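Local coordinates for protein alkane monooxygenase (Geobacillus thermodenitrificans, PDB 3B9O) that belongs to the luciferase-like monooxygenase family, folds as a TIM barrel and binds flavin mononucleotide, at residues A[297-302]-A[379-384]. Numbering follows the deposited sequence.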
loop_
_atom_site.group_PDB
_atom_site.type_symbol
_atom_site.label_atom_id
_atom_site.label_comp_id
_atom_site.label_asym_id
_atom_site.label_seq_id
_atom_site.Cartn_x
_atom_site.Cartn_y
_atom_site.Cartn_z
ATOM N N ASN A 297 -24.592 12.307 -1.398
ATOM C CA ASN A 297 -25.798 11.911 -2.119
ATOM C C ASN A 297 -25.500 11.783 -3.638
ATOM O O ASN A 297 -26.047 10.901 -4.323
ATOM C CB ASN A 297 -26.958 12.891 -1.815
ATOM C CG ASN A 297 -27.475 12.714 -0.473
ATOM N N SER A 298 -24.609 12.641 -4.137
ATOM C CA SER A 298 -24.130 12.583 -5.527
ATOM C C SER A 298 -23.361 11.310 -5.852
ATOM O O SER A 298 -23.603 10.683 -6.902
ATOM C CB SER A 298 -23.267 13.806 -5.842
ATOM O OG SER A 298 -22.973 13.859 -7.231
ATOM N N PHE A 299 -22.458 10.907 -4.953
ATOM C CA PHE A 299 -21.645 9.699 -5.155
ATOM C C PHE A 299 -22.489 8.454 -5.044
ATOM O O PHE A 299 -22.252 7.476 -5.735
ATOM C CB PHE A 299 -20.486 9.595 -4.153
ATOM C CG PHE A 299 -19.515 10.758 -4.186
ATOM C CD1 PHE A 299 -18.764 11.061 -3.063
ATOM C CD2 PHE A 299 -19.360 11.547 -5.323
ATOM C CE1 PHE A 299 -17.860 12.118 -3.074
ATOM C CE2 PHE A 299 -18.463 12.612 -5.341
ATOM C CZ PHE A 299 -17.703 12.895 -4.213
ATOM N N GLN A 300 -23.484 8.497 -4.163
ATOM C CA GLN A 300 -24.353 7.356 -3.945
ATOM C C GLN A 300 -25.095 6.983 -5.214
ATOM O O GLN A 300 -25.201 5.793 -5.514
ATOM C CB GLN A 300 -25.308 7.606 -2.771
ATOM C CG GLN A 300 -26.269 6.462 -2.464
ATOM C CD GLN A 300 -25.567 5.131 -2.200
ATOM O OE1 GLN A 300 -24.771 5.009 -1.268
ATOM N NE2 GLN A 300 -25.876 4.117 -3.022
ATOM N N LYS A 301 -25.570 7.989 -5.959
ATOM C CA LYS A 301 -26.225 7.814 -7.278
ATOM C C LYS A 301 -25.401 6.957 -8.272
ATOM O O LYS A 301 -25.952 6.148 -9.037
ATOM C CB LYS A 301 -26.508 9.203 -7.863
ATOM C CG LYS A 301 -26.895 9.254 -9.325
ATOM C CD LYS A 301 -27.030 10.712 -9.814
ATOM C CE LYS A 301 -27.363 10.788 -11.313
ATOM N NZ LYS A 301 -27.756 12.201 -11.675
ATOM N N TYR A 302 -24.076 7.125 -8.242
ATOM C CA TYR A 302 -23.138 6.401 -9.135
ATOM C C TYR A 302 -22.568 5.093 -8.601
ATOM O O TYR A 302 -21.904 4.382 -9.352
ATOM C CB TYR A 302 -21.962 7.318 -9.542
ATOM C CG TYR A 302 -22.417 8.493 -10.345
ATOM C CD1 TYR A 302 -22.742 9.692 -9.721
ATOM C CD2 TYR A 302 -22.576 8.401 -11.734
ATOM C CE1 TYR A 302 -23.187 10.781 -10.456
ATOM C CE2 TYR A 302 -23.055 9.498 -12.486
ATOM C CZ TYR A 302 -23.333 10.672 -11.837
ATOM O OH TYR A 302 -23.760 11.763 -12.536
ATOM N N GLN A 379 -10.220 7.131 -2.263
ATOM C CA GLN A 379 -10.926 8.083 -3.129
ATOM C C GLN A 379 -12.331 7.623 -3.536
ATOM O O GLN A 379 -12.530 6.465 -3.853
ATOM C CB GLN A 379 -10.117 8.315 -4.402
ATOM C CG GLN A 379 -8.695 8.852 -4.152
ATOM C CD GLN A 379 -7.927 8.959 -5.459
ATOM O OE1 GLN A 379 -7.090 8.109 -5.765
ATOM N NE2 GLN A 379 -8.230 9.968 -6.244
ATOM N N TYR A 380 -13.277 8.553 -3.541
ATOM C CA TYR A 380 -14.548 8.355 -4.220
ATOM C C TYR A 380 -14.519 9.014 -5.597
ATOM O O TYR A 380 -15.151 8.525 -6.529
ATOM C CB TYR A 380 -15.706 8.974 -3.438
ATOM C CG TYR A 380 -16.114 8.234 -2.195
ATOM C CD1 TYR A 380 -16.536 6.908 -2.244
ATOM C CD2 TYR A 380 -16.147 8.886 -0.967
ATOM C CE1 TYR A 380 -16.943 6.215 -1.073
ATOM C CE2 TYR A 380 -16.555 8.216 0.202
ATOM C CZ TYR A 380 -16.957 6.878 0.130
ATOM O OH TYR A 380 -17.341 6.203 1.277
ATOM N N VAL A 381 -13.822 10.151 -5.698
ATOM C CA VAL A 381 -13.677 10.832 -6.980
ATOM C C VAL A 381 -12.260 11.382 -7.088
ATOM O O VAL A 381 -11.664 11.780 -6.079
ATOM C CB VAL A 381 -14.835 11.926 -7.189
ATOM C CG1 VAL A 381 -14.665 13.105 -6.251
ATOM C CG2 VAL A 381 -14.883 12.403 -8.589
ATOM N N SER A 382 -11.707 11.342 -8.298
ATOM C CA SER A 382 -10.398 11.930 -8.598
ATOM C C SER A 382 -10.530 13.194 -9.464
ATOM O O SER A 382 -11.099 13.148 -10.539
ATOM C CB SER A 382 -9.538 10.911 -9.336
ATOM O OG SER A 382 -9.445 9.717 -8.569
ATOM N N PRO A 383 -9.893 14.299 -9.053
ATOM C CA PRO A 383 -9.110 14.501 -7.837
ATOM C C PRO A 383 -9.887 15.094 -6.655
ATOM O O PRO A 383 -9.262 15.479 -5.675
ATOM C CB PRO A 383 -8.052 15.520 -8.303
ATOM C CG PRO A 383 -8.841 16.397 -9.235
ATOM C CD PRO A 383 -9.798 15.457 -9.955
ATOM N N GLY A 384 -11.218 15.154 -6.753
ATOM C CA GLY A 384 -12.053 15.803 -5.758
ATOM C C GLY A 384 -11.810 15.332 -4.322
ATOM O O GLY A 384 -11.677 16.161 -3.410
#
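Tyr380 OH is hydrogen-bonded to the backbone oxygen of Leu344, which anchors the far end of a side chain whose near end packs against Phe299. The setting is the TIM barrel of the luciferase-like monooxygenases: 379-384 is the loop leading from barrel strand 374-378 into helix 384-399, and 297-302 lies on helix 289-302, which follows the neighbouring strand 276-285. The contact itself is apolar and buried, with the Phe299 ring reaching from the helix to two consecutive loop residues. Phe299 CD1 lies 3.7 Å from Tyr380 CB, while at the end of the ring CZ meets Val381 CG1, also at 3.7 Å. Tyr380 CB makes an off-centre CH-pi contact, 4.2 Å from the Phe299 centroid and 30° from the ring normal. The two aromatic rings sit obliquely, with planes at 37° and centroids 5.7 Å apart. The CB atoms of Tyr380 and Val381 both point toward the helix, consistent with a backbone that leaves the extended conformation at Tyr380 and returns to it at Val381. Ile284 of strand 276-285 touches both Phe299 and Tyr380, Cys282 of the same strand touches Tyr380, and His25 meets the Phe299 ring edge-to-face. Further along the loop, Ser382 OG is hydrogen-bonded to Arg30 NH1 and Ser382 O to Asn28 ND2, and Pro383, after a cis peptide bond, takes the N-cap position of helix 384-399. None of the three touching residues lies in the flavin mononucleotide pocket; they join helix 289-302 to the loop that follows barrel strand 374-378. At Val381, CG1 lies between the backbone N and the carbonyl carbon (chi1 70°), placing this methyl beside Phe299 CE2 at 3.9 Å.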